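Local coordinates for protein acetaldehyde dehydrogenase (Acetylating) (Geobacillus thermoglucosidasius, PDB 5J78) that catalyses the reversible, CoA-dependent oxidation of acetaldehyde to acetyl-CoA, probably with NAD+ as the hydride acceptor, at residues 427-432 with 437-442; 420-425 with 431-436; 101-106 with 150-155. All coordinates share one frame; numbering follows the deposited sequence.

Contact 1: 427-432 with 437-442; sequences GGIGAT and PSLTLG
A buried turn-to-loop contact joins Ile429, close to the C-terminal end of the short helix 424-428, to Pro437, Ser438 and Leu439 in the long loop leading to strand 461-468. Its polar link is a backbone hydrogen bond from Ser438 N to Ile429 O, 3.1 Å long and bent to 151° at the hydrogen, with the donor tilted about 20° from the carbonyl plane. Pro437 CA adds a C-H...O contact to that same Ile429 O at 3.2 Å, a weaker partner beside the true hydrogen bond. The carbonyl belongs to a Schellman motif: Gly430 leaves the helix at positive phi, and its N bonds back to Gly427 O. The Ile429 and Leu439 side chains run alongside each other in a common direction: chi1 of 67° turns Ile429 CG2 toward Leu439 CD2, 4.1 Å away. Ile429 CB, placed by the backbone, lies 3.4 Å from Ser438 O. Further along, Leu441 CD2 packs against Gly428 O at 3.6 Å, an oxygen that also accepts from Asn454 ND2. Ser438 OG takes the N-H of Thr440 (3.0 Å) in an ST turn and has a second bond with Val455 O, while Phe98 of helix 89-107 packs on Ile429 and Pro437.

Contact 2: 420-425 with 431-436; sequences VNAGTT and ATVNVK
Ala422 meets Thr432 and Val433 through its single methyl group. The apolar part is Ala422 CB against Val433 CG1, 3.9 Å apart; the same Ala422 CB also lies 4.0 Å from the hydroxyl oxygen Thr432 OG1. From Ala422 CA to Thr432 CA the backbones are 7.0 Å apart. A chi1 of -46° turns Val433 CG1 toward the alanine methyl.

The polar link runs through one ordered water. It accepts from Gly423 N at 3.1 Å and is also 3.1 Å from Thr432 OG1, which has its chi1 at 54° and turns the hydroxyl toward the 420-425 side. Gly423 is the N-cap residue of helix 424-428, so this bridge ties the helix start to the returning chain.

The second subunit also packs against both segments. Val420 continues the parallel sheet into a strand of that chain, Ala422 packs on its Gly469 and Val433 on its Ala467. Asn434, centre of an inverse gamma turn, bonds to Arg471 and Asn122 of the second subunit. With no direct hydrogen bond between the segments and only 115 Å² buried, their mutual hold is light, consistent with an interface loop positioned as much by the partner subunit as by its own chain.

Contact 3: 101-106 with 150-155; sequences NDVYNS and KALIAV
Tyr104 carries the one aromatic ring here, yet it meets Leu152 with its stem: Tyr104 CB is 4.4 Å from Leu152 CD1, and no ring atom comes as near to segment 150-155. With CG anti to the backbone N (chi1 174°), the ring swings on toward helix 55-84, where the tyrosine side chain packs on Val62, Glu63 and Ala66. The closer packing belongs to Val103. Its CG1, also anti to the backbone N (chi1 170°), reaches between two side chains of the facing helix, lying 4.1 Å from Ile153 CG2 and 4.3 Å from Leu152 CD1. The Val103 and Ile153 side chains meet at a slant. The axes of the 101-106 and 150-155 segments approach to 9.9 Å and run nearly parallel, 11° apart, and 141 Å² is buried with no hydrogen bond between the two segments. Ser106 OG instead bonds within its own helix to Val103 O, at 2.8 Å, close to the end of helix 89-107. Helix 143-156 connects strand 124-138 to the adjacent parallel strand 160-165, a beta-alpha-beta crossover of the kind found in the Rossmann-like nucleotide-binding domain of aldehyde dehydrogenases, and helix 89-107 packs against its side.

In the fold
Contacts 1 and 2 both touch the second subunit, whereas no other chain touches contact 3. Contacts 1 and 2, with centres about 8 Å apart, share Ala431 and Thr432 and pack together where Val433 CG2 and Val435 CG2 meet Gly427 O at 3.2 and 3.5 Å. Contact 3 lies about 12 Å, centre to centre, from contact 1: Pro437 CG approaches Asp102 O at 3.5 Å, and Thr440 OG1 lies 3.3 Å from Lys150 CE, with Thr220 bonding to both Thr440 OG1 and Lys150 NZ. Contacts 2 and 3 are about 18 Å apart between centres. The Leu441 side chain is about 4 Å from an acetate, probably from the crystallisation liquor. Thr424 OG1 bonds to Ala274 O, next to the oxidised Cys273, probably the family's catalytic cysteine.

Contact 1: 427-432 with 437-442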
ATOM      1  N   GLY A 427      24.106  32.058  10.739  1.00 17.21           N
ATOM      2  CA  GLY A 427      23.435  32.017  12.028  1.00 20.37           C
ATOM      3  C   GLY A 427      22.685  30.709  12.212  1.00 14.63           C
ATOM      4  O   GLY A 427      22.822  30.031  13.225  1.00 19.02           O
ATOM      5  N   GLY A 428      21.913  30.334  11.201  1.00 17.04           N
ATOM      6  CA  GLY A 428      21.048  29.178  11.305  1.00 20.75           C
ATOM      7  C   GLY A 428      21.825  27.941  11.648  1.00 22.61           C
ATOM      8  O   GLY A 428      21.420  27.160  12.519  1.00 14.61           O
ATOM      9  N   ILE A 429      22.948  27.753  10.964  1.00 18.72           N
ATOM     10  CA  ILE A 429      23.737  26.542  11.161  1.00 14.39           C
ATOM     11  C   ILE A 429      24.616  26.624  12.396  1.00 14.14           C
ATOM     12  O   ILE A 429      25.272  25.657  12.730  1.00 18.36           O
ATOM     13  CB  ILE A 429      24.630  26.242   9.930  1.00 15.66           C
ATOM     14  CG1 ILE A 429      25.707  27.305   9.778  1.00 18.08           C
ATOM     15  CG2 ILE A 429      23.750  26.119   8.675  1.00 14.66           C
ATOM     16  CD1 ILE A 429      26.657  27.039   8.605  1.00 17.11           C
ATOM     17  N   GLY A 430      24.661  27.786  13.051  1.00 18.29           N
ATOM     18  CA  GLY A 430      25.452  27.932  14.266  1.00 14.34           C
ATOM     19  C   GLY A 430      26.916  28.319  14.072  1.00 27.77           C
ATOM     20  O   GLY A 430      27.722  28.186  14.999  1.00 25.14           O
ATOM     21  N   ALA A 431      27.267  28.811  12.885  1.00 21.27           N
ATOM     22  CA  ALA A 431      28.605  29.338  12.647  1.00 20.23           C
ATOM     23  C   ALA A 431      28.823  30.663  13.368  1.00 18.09           C
ATOM     24  O   ALA A 431      29.838  30.839  14.037  1.00 17.77           O
ATOM     25  CB  ALA A 431      28.847  29.513  11.131  1.00 24.79           C
ATOM     26  N   THR A 432      27.877  31.593  13.220  1.00 17.37           N
ATOM     27  CA  THR A 432      28.040  32.947  13.746  1.00 22.22           C
ATOM     28  C   THR A 432      27.077  33.364  14.871  1.00 26.39           C
ATOM     29  O   THR A 432      27.171  34.491  15.368  1.00 24.46           O
ATOM     30  CB  THR A 432      27.906  33.989  12.599  1.00 24.73           C
ATOM     31  OG1 THR A 432      26.666  33.775  11.909  1.00 24.81           O
ATOM     32  CG2 THR A 432      29.093  33.878  11.599  1.00 23.25           C
ATOM     33  N   PRO A 437      26.347  23.862  16.213  1.00 21.84           N
ATOM     34  CA  PRO A 437      26.735  23.654  14.807  1.00 18.14           C
ATOM     35  C   PRO A 437      26.114  22.393  14.188  1.00 21.68           C
ATOM     36  O   PRO A 437      26.259  21.280  14.723  1.00 16.68           O
ATOM     37  CB  PRO A 437      28.265  23.527  14.866  1.00 18.62           C
ATOM     38  CG  PRO A 437      28.652  24.340  16.091  1.00 25.61           C
ATOM     39  CD  PRO A 437      27.510  24.112  17.083  1.00 18.73           C
ATOM     40  N   SER A 438      25.422  22.565  13.066  1.00 17.67           N
ATOM     41  CA  SER A 438      24.696  21.453  12.465  1.00 17.00           C
ATOM     42  C   SER A 438      24.339  21.764  11.018  1.00 18.00           C
ATOM     43  O   SER A 438      24.150  22.932  10.653  1.00 17.19           O
ATOM     44  CB  SER A 438      23.415  21.161  13.278  1.00 15.30           C
ATOM     45  OG  SER A 438      22.621  20.123  12.711  1.00 13.24           O
ATOM     46  N   LEU A 439      24.217  20.712  10.213  1.00 15.74           N
ATOM     47  CA  LEU A 439      23.638  20.827   8.875  1.00 17.06           C
ATOM     48  C   LEU A 439      22.314  20.062   8.755  1.00 19.95           C
ATOM     49  O   LEU A 439      21.851  19.766   7.655  1.00 15.24           O
ATOM     50  CB  LEU A 439      24.667  20.339   7.829  1.00 19.63           C
ATOM     51  CG  LEU A 439      25.900  21.252   7.786  1.00 16.23           C
ATOM     52  CD1 LEU A 439      27.029  20.728   6.906  1.00 17.56           C
ATOM     53  CD2 LEU A 439      25.503  22.636   7.337  1.00 17.07           C
ATOM     54  N   THR A 440      21.706  19.750   9.897  1.00 17.95           N
ATOM     55  CA  THR A 440      20.394  19.117   9.933  1.00 15.48           C
ATOM     56  C   THR A 440      19.568  19.919  10.901  1.00 16.51           C
ATOM     57  O   THR A 440      19.654  19.745  12.122  1.00 17.07           O
ATOM     58  CB  THR A 440      20.471  17.657  10.355  1.00 17.87           C
ATOM     59  OG1 THR A 440      21.159  16.926   9.337  1.00 17.52           O
ATOM     60  CG2 THR A 440      19.055  17.051  10.584  1.00 16.50           C
ATOM     61  N   LEU A 441      18.785  20.820  10.337  1.00 18.73           N
ATOM     62  CA  LEU A 441      18.067  21.818  11.114  1.00 18.30           C
ATOM     63  C   LEU A 441      16.614  21.384  11.234  1.00 23.45           C
ATOM     64  O   LEU A 441      15.869  21.420  10.266  1.00 13.69           O
ATOM     65  CB  LEU A 441      18.192  23.192  10.455  1.00 17.89           C
ATOM     66  CG  LEU A 441      19.415  24.035  10.845  1.00 21.28           C
ATOM     67  CD1 LEU A 441      20.666  23.220  10.765  1.00 18.56           C
ATOM     68  CD2 LEU A 441      19.555  25.315   9.987  1.00 18.55           C
ATOM     69  N   GLY A 442      16.227  20.920  12.413  1.00 18.74           N
ATOM     70  CA  GLY A 442      14.868  20.439  12.600  1.00 19.52           C
ATOM     71  C   GLY A 442      13.894  21.604  12.669  1.00 14.49           C
ATOM     72  O   GLY A 442      14.210  22.645  13.241  1.00 19.03           O
TER

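Contact 2: 420-425 with 431-436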
ATOM      1  N   VAL A 420      19.462  37.238  14.983  1.00 19.28           N
ATOM      2  CA  VAL A 420      19.524  38.688  15.152  1.00 27.21           C
ATOM      3  C   VAL A 420      20.909  39.213  14.760  1.00 26.82           C
ATOM      4  O   VAL A 420      21.948  38.767  15.284  1.00 23.37           O
ATOM      5  CB  VAL A 420      19.213  39.115  16.615  1.00 27.47           C
ATOM      6  CG1 VAL A 420      19.157  40.636  16.732  1.00 24.40           C
ATOM      7  CG2 VAL A 420      17.889  38.514  17.062  1.00 24.60           C
ATOM      8  N   ASN A 421      20.903  40.161  13.833  1.00 22.04           N
ATOM      9  CA  ASN A 421      22.123  40.862  13.419  1.00 24.23           C
ATOM     10  C   ASN A 421      23.228  39.904  13.023  1.00 24.00           C
ATOM     11  O   ASN A 421      24.347  39.966  13.545  1.00 22.09           O
ATOM     12  CB  ASN A 421      22.608  41.791  14.535  1.00 20.22           C
ATOM     13  CG  ASN A 421      21.666  42.976  14.758  1.00 22.55           C
ATOM     14  OD1 ASN A 421      20.918  43.364  13.861  1.00 24.92           O
ATOM     15  ND2 ASN A 421      21.700  43.550  15.959  1.00 23.53           N
ATOM     16  N   ALA A 422      22.880  38.997  12.114  1.00 20.71           N
ATOM     17  CA  ALA A 422      23.834  38.084  11.505  1.00 24.11           C
ATOM     18  C   ALA A 422      23.257  37.578  10.196  1.00 18.54           C
ATOM     19  O   ALA A 422      22.066  37.750   9.915  1.00 18.76           O
ATOM     20  CB  ALA A 422      24.169  36.917  12.447  1.00 24.44           C
ATOM     21  N   GLY A 423      24.097  36.973   9.372  1.00 18.21           N
ATOM     22  CA  GLY A 423      23.595  36.376   8.151  1.00 24.39           C
ATOM     23  C   GLY A 423      22.850  35.120   8.552  1.00 23.30           C
ATOM     24  O   GLY A 423      23.278  34.395   9.457  1.00 19.29           O
ATOM     25  N   THR A 424      21.734  34.843   7.897  1.00 26.82           N
ATOM     26  CA  THR A 424      20.901  33.753   8.359  1.00 22.11           C
ATOM     27  C   THR A 424      21.490  32.404   7.961  1.00 27.74           C
ATOM     28  O   THR A 424      21.272  31.409   8.663  1.00 20.66           O
ATOM     29  CB  THR A 424      19.467  33.892   7.844  1.00 21.82           C
ATOM     30  OG1 THR A 424      19.457  33.988   6.415  1.00 18.04           O
ATOM     31  CG2 THR A 424      18.821  35.136   8.460  1.00 19.28           C
ATOM     32  N   THR A 425      22.245  32.359   6.863  1.00 16.34           N
ATOM     33  CA  THR A 425      22.942  31.119   6.501  1.00 12.83           C
ATOM     34  C   THR A 425      23.825  30.692   7.654  1.00 22.10           C
ATOM     35  O   THR A 425      23.716  29.568   8.163  1.00 21.95           O
ATOM     36  CB  THR A 425      23.806  31.261   5.237  1.00 14.62           C
ATOM     37  OG1 THR A 425      22.956  31.418   4.102  1.00 16.90           O
ATOM     38  CG2 THR A 425      24.689  30.024   5.030  1.00 23.41           C
ATOM     39  N   ALA A 431      27.267  28.811  12.885  1.00 21.27           N
ATOM     40  CA  ALA A 431      28.605  29.338  12.647  1.00 20.23           C
ATOM     41  C   ALA A 431      28.823  30.663  13.368  1.00 18.09           C
ATOM     42  O   ALA A 431      29.838  30.839  14.037  1.00 17.77           O
ATOM     43  CB  ALA A 431      28.847  29.513  11.131  1.00 24.79           C
ATOM     44  N   THR A 432      27.877  31.593  13.220  1.00 17.37           N
ATOM     45  CA  THR A 432      28.040  32.947  13.746  1.00 22.22           C
ATOM     46  C   THR A 432      27.077  33.364  14.871  1.00 26.39           C
ATOM     47  O   THR A 432      27.171  34.491  15.368  1.00 24.46           O
ATOM     48  CB  THR A 432      27.906  33.989  12.599  1.00 24.73           C
ATOM     49  OG1 THR A 432      26.666  33.775  11.909  1.00 24.81           O
ATOM     50  CG2 THR A 432      29.093  33.878  11.599  1.00 23.25           C
ATOM     51  N   VAL A 433      26.142  32.493  15.249  1.00 23.65           N
ATOM     52  CA  VAL A 433      25.355  32.687  16.478  1.00 20.16           C
ATOM     53  C   VAL A 433      25.420  31.374  17.251  1.00 19.86           C
ATOM     54  O   VAL A 433      25.708  30.316  16.658  1.00 23.86           O
ATOM     55  CB  VAL A 433      23.873  33.086  16.211  1.00 16.69           C
ATOM     56  CG1 VAL A 433      23.761  34.194  15.145  1.00 19.64           C
ATOM     57  CG2 VAL A 433      23.056  31.877  15.771  1.00 17.52           C
ATOM     58  N   ASN A 434      25.150  31.425  18.558  1.00 20.08           N
ATOM     59  CA  ASN A 434      25.351  30.257  19.416  1.00 26.87           C
ATOM     60  C   ASN A 434      24.130  29.325  19.485  1.00 23.78           C
ATOM     61  O   ASN A 434      23.478  29.212  20.525  1.00 21.17           O
ATOM     62  CB  ASN A 434      25.741  30.711  20.819  1.00 30.44           C
ATOM     63  CG  ASN A 434      27.128  31.293  20.868  1.00 28.88           C
ATOM     64  OD1 ASN A 434      28.054  30.754  20.267  1.00 30.97           O
ATOM     65  ND2 ASN A 434      27.280  32.413  21.567  1.00 36.00           N
ATOM     66  N   VAL A 435      23.800  28.706  18.355  1.00 18.85           N
ATOM     67  CA  VAL A 435      23.049  27.449  18.349  1.00 19.00           C
ATOM     68  C   VAL A 435      24.038  26.342  17.997  1.00 20.96           C
ATOM     69  O   VAL A 435      25.128  26.627  17.542  1.00 18.96           O
ATOM     70  CB  VAL A 435      21.866  27.494  17.358  1.00 18.12           C
ATOM     71  CG1 VAL A 435      20.886  28.552  17.796  1.00 18.94           C
ATOM     72  CG2 VAL A 435      22.328  27.794  15.926  1.00 20.75           C
ATOM     73  N   LYS A 436      23.680  25.081  18.212  1.00 22.39           N
ATOM     74  CA  LYS A 436      24.621  23.985  17.986  1.00 18.45           C
ATOM     75  C   LYS A 436      25.030  23.889  16.513  1.00 26.50           C
ATOM     76  O   LYS A 436      24.163  23.839  15.654  1.00 20.58           O
ATOM     77  CB  LYS A 436      23.999  22.665  18.431  1.00 19.98           C
ATOM     78  CG  LYS A 436      23.800  22.566  19.921  1.00 20.90           C
ATOM     79  CD  LYS A 436      25.153  22.460  20.648  1.00 33.47           C
ATOM     80  CE  LYS A 436      24.981  22.322  22.152  1.00 29.73           C
ATOM     81  NZ  LYS A 436      26.290  22.429  22.850  1.00 43.82           N
TER
HETATM   82  O   HOH W   1      27.033  36.245  10.025  1.00 10.65           O

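Contact 3: 101-106 with 150-155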
ATOM      1  N   ASN A 101      35.480  21.651  11.611  1.00 18.58           N
ATOM      2  CA  ASN A 101      35.985  22.431  12.739  1.00 20.79           C
ATOM      3  C   ASN A 101      34.904  22.788  13.761  1.00 22.24           C
ATOM      4  O   ASN A 101      35.006  22.372  14.918  1.00 19.80           O
ATOM      5  CB  ASN A 101      36.693  23.705  12.241  1.00 22.18           C
ATOM      6  CG  ASN A 101      37.953  23.390  11.450  1.00 29.41           C
ATOM      7  OD1 ASN A 101      38.614  22.390  11.699  1.00 35.41           O
ATOM      8  ND2 ASN A 101      38.291  24.236  10.498  1.00 23.60           N
ATOM      9  N   ASP A 102      33.882  23.529  13.344  1.00 18.99           N
ATOM     10  CA  ASP A 102      32.809  23.960  14.255  1.00 15.98           C
ATOM     11  C   ASP A 102      32.034  22.779  14.881  1.00 15.46           C
ATOM     12  O   ASP A 102      31.777  22.769  16.082  1.00 18.92           O
ATOM     13  CB  ASP A 102      31.828  24.883  13.532  1.00 16.17           C
ATOM     14  CG  ASP A 102      32.489  26.169  13.043  1.00 26.72           C
ATOM     15  OD1 ASP A 102      33.575  26.102  12.433  1.00 29.24           O
ATOM     16  OD2 ASP A 102      31.929  27.248  13.293  1.00 23.08           O
ATOM     17  N   VAL A 103      31.681  21.794  14.072  1.00 14.89           N
ATOM     18  CA  VAL A 103      30.953  20.631  14.568  1.00 16.52           C
ATOM     19  C   VAL A 103      31.843  19.798  15.479  1.00 20.48           C
ATOM     20  O   VAL A 103      31.431  19.398  16.563  1.00 19.15           O
ATOM     21  CB  VAL A 103      30.419  19.761  13.418  1.00 16.28           C
ATOM     22  CG1 VAL A 103      29.886  18.446  13.929  1.00 12.42           C
ATOM     23  CG2 VAL A 103      29.349  20.506  12.645  1.00 23.46           C
ATOM     24  N   TYR A 104      33.066  19.545  15.044  1.00 20.67           N
ATOM     25  CA  TYR A 104      34.017  18.823  15.864  1.00 18.69           C
ATOM     26  C   TYR A 104      34.195  19.469  17.241  1.00 21.19           C
ATOM     27  O   TYR A 104      34.107  18.802  18.283  1.00 16.55           O
ATOM     28  CB  TYR A 104      35.369  18.746  15.167  1.00 25.84           C
ATOM     29  CG  TYR A 104      36.399  18.133  16.070  1.00 21.32           C
ATOM     30  CD1 TYR A 104      36.354  16.791  16.373  1.00 19.85           C
ATOM     31  CD2 TYR A 104      37.409  18.904  16.628  1.00 18.20           C
ATOM     32  CE1 TYR A 104      37.291  16.208  17.220  1.00 26.50           C
ATOM     33  CE2 TYR A 104      38.348  18.349  17.467  1.00 26.87           C
ATOM     34  CZ  TYR A 104      38.288  16.994  17.758  1.00 34.59           C
ATOM     35  OH  TYR A 104      39.220  16.437  18.599  1.00 26.15           O
ATOM     36  N   ASN A 105      34.464  20.767  17.243  1.00 15.77           N
ATOM     37  CA  ASN A 105      34.702  21.480  18.490  1.00 26.78           C
ATOM     38  C   ASN A 105      33.490  21.436  19.426  1.00 26.44           C
ATOM     39  O   ASN A 105      33.661  21.398  20.631  1.00 23.83           O
ATOM     40  CB  ASN A 105      35.112  22.932  18.184  1.00 18.55           C
ATOM     41  CG  ASN A 105      36.548  23.032  17.682  1.00 22.43           C
ATOM     42  OD1 ASN A 105      37.386  22.166  17.970  1.00 22.44           O
ATOM     43  ND2 ASN A 105      36.841  24.089  16.947  1.00 22.95           N
ATOM     44  N   SER A 106      32.277  21.399  18.873  1.00 19.65           N
ATOM     45  CA  SER A 106      31.065  21.376  19.689  1.00 21.31           C
ATOM     46  C   SER A 106      30.738  19.996  20.282  1.00 17.89           C
ATOM     47  O   SER A 106      29.861  19.889  21.118  1.00 23.20           O
ATOM     48  CB  SER A 106      29.863  21.835  18.870  1.00 26.36           C
ATOM     49  OG  SER A 106      29.437  20.791  18.024  1.00 23.33           O
ATOM     50  N   LYS A 150      27.472  14.459   9.865  1.00 20.85           N
ATOM     51  CA  LYS A 150      26.764  13.287  10.380  1.00 14.86           C
ATOM     52  C   LYS A 150      27.695  12.168  10.829  1.00 22.70           C
ATOM     53  O   LYS A 150      27.421  11.471  11.821  1.00 13.50           O
ATOM     54  CB  LYS A 150      25.782  12.763   9.328  1.00 14.97           C
ATOM     55  CG  LYS A 150      24.591  13.681   9.151  1.00 13.62           C
ATOM     56  CD  LYS A 150      23.534  13.107   8.210  1.00 15.29           C
ATOM     57  CE  LYS A 150      22.323  14.033   8.167  1.00 21.76           C
ATOM     58  NZ  LYS A 150      21.262  13.590   7.222  1.00 20.06           N
ATOM     59  N   ALA A 151      28.793  11.976  10.112  1.00 16.16           N
ATOM     60  CA  ALA A 151      29.728  10.921  10.492  1.00 16.98           C
ATOM     61  C   ALA A 151      30.367  11.226  11.830  1.00 15.37           C
ATOM     62  O   ALA A 151      30.493  10.334  12.668  1.00 13.76           O
ATOM     63  CB  ALA A 151      30.803  10.732   9.427  1.00 23.58           C
ATOM     64  N   LEU A 152      30.777  12.480  12.030  1.00 14.26           N
ATOM     65  CA  LEU A 152      31.365  12.891  13.305  1.00 16.81           C
ATOM     66  C   LEU A 152      30.375  12.699  14.487  1.00 13.84           C
ATOM     67  O   LEU A 152      30.732  12.121  15.500  1.00 14.42           O
ATOM     68  CB  LEU A 152      31.817  14.350  13.248  1.00 12.14           C
ATOM     69  CG  LEU A 152      33.072  14.679  12.431  1.00 15.34           C
ATOM     70  CD1 LEU A 152      33.166  16.190  12.306  1.00 12.68           C
ATOM     71  CD2 LEU A 152      34.313  14.064  13.064  1.00 19.06           C
ATOM     72  N   ILE A 153      29.143  13.195  14.363  1.00 18.54           N
ATOM     73  CA  ILE A 153      28.211  13.095  15.492  1.00 17.72           C
ATOM     74  C   ILE A 153      27.750  11.647  15.697  1.00 22.05           C
ATOM     75  O   ILE A 153      27.499  11.231  16.825  1.00 21.87           O
ATOM     76  CB  ILE A 153      26.967  14.019  15.337  1.00 12.11           C
ATOM     77  CG1 ILE A 153      26.079  13.639  14.141  1.00 16.95           C
ATOM     78  CG2 ILE A 153      27.378  15.508  15.263  1.00 17.86           C
ATOM     79  CD1 ILE A 153      24.727  14.392  14.152  1.00 16.12           C
ATOM     80  N   ALA A 154      27.662  10.869  14.624  1.00 18.84           N
ATOM     81  CA  ALA A 154      27.259   9.473  14.765  1.00 12.77           C
ATOM     82  C   ALA A 154      28.320   8.659  15.480  1.00 18.02           C
ATOM     83  O   ALA A 154      28.005   7.852  16.359  1.00 13.97           O
ATOM     84  CB  ALA A 154      26.953   8.846  13.401  1.00 18.80           C
ATOM     85  N   VAL A 155      29.583   8.847  15.103  1.00 19.56           N
ATOM     86  CA  VAL A 155      30.645   8.016  15.672  1.00 19.80           C
ATOM     87  C   VAL A 155      30.957   8.444  17.111  1.00 17.42           C
ATOM     88  O   VAL A 155      31.208   7.610  17.969  1.00 18.33           O
ATOM     89  CB  VAL A 155      31.920   8.063  14.802  1.00 23.47           C
ATOM     90  CG1 VAL A 155      33.103   7.347  15.486  1.00 15.17           C
ATOM     91  CG2 VAL A 155      31.639   7.426  13.453  1.00 22.42           C
TER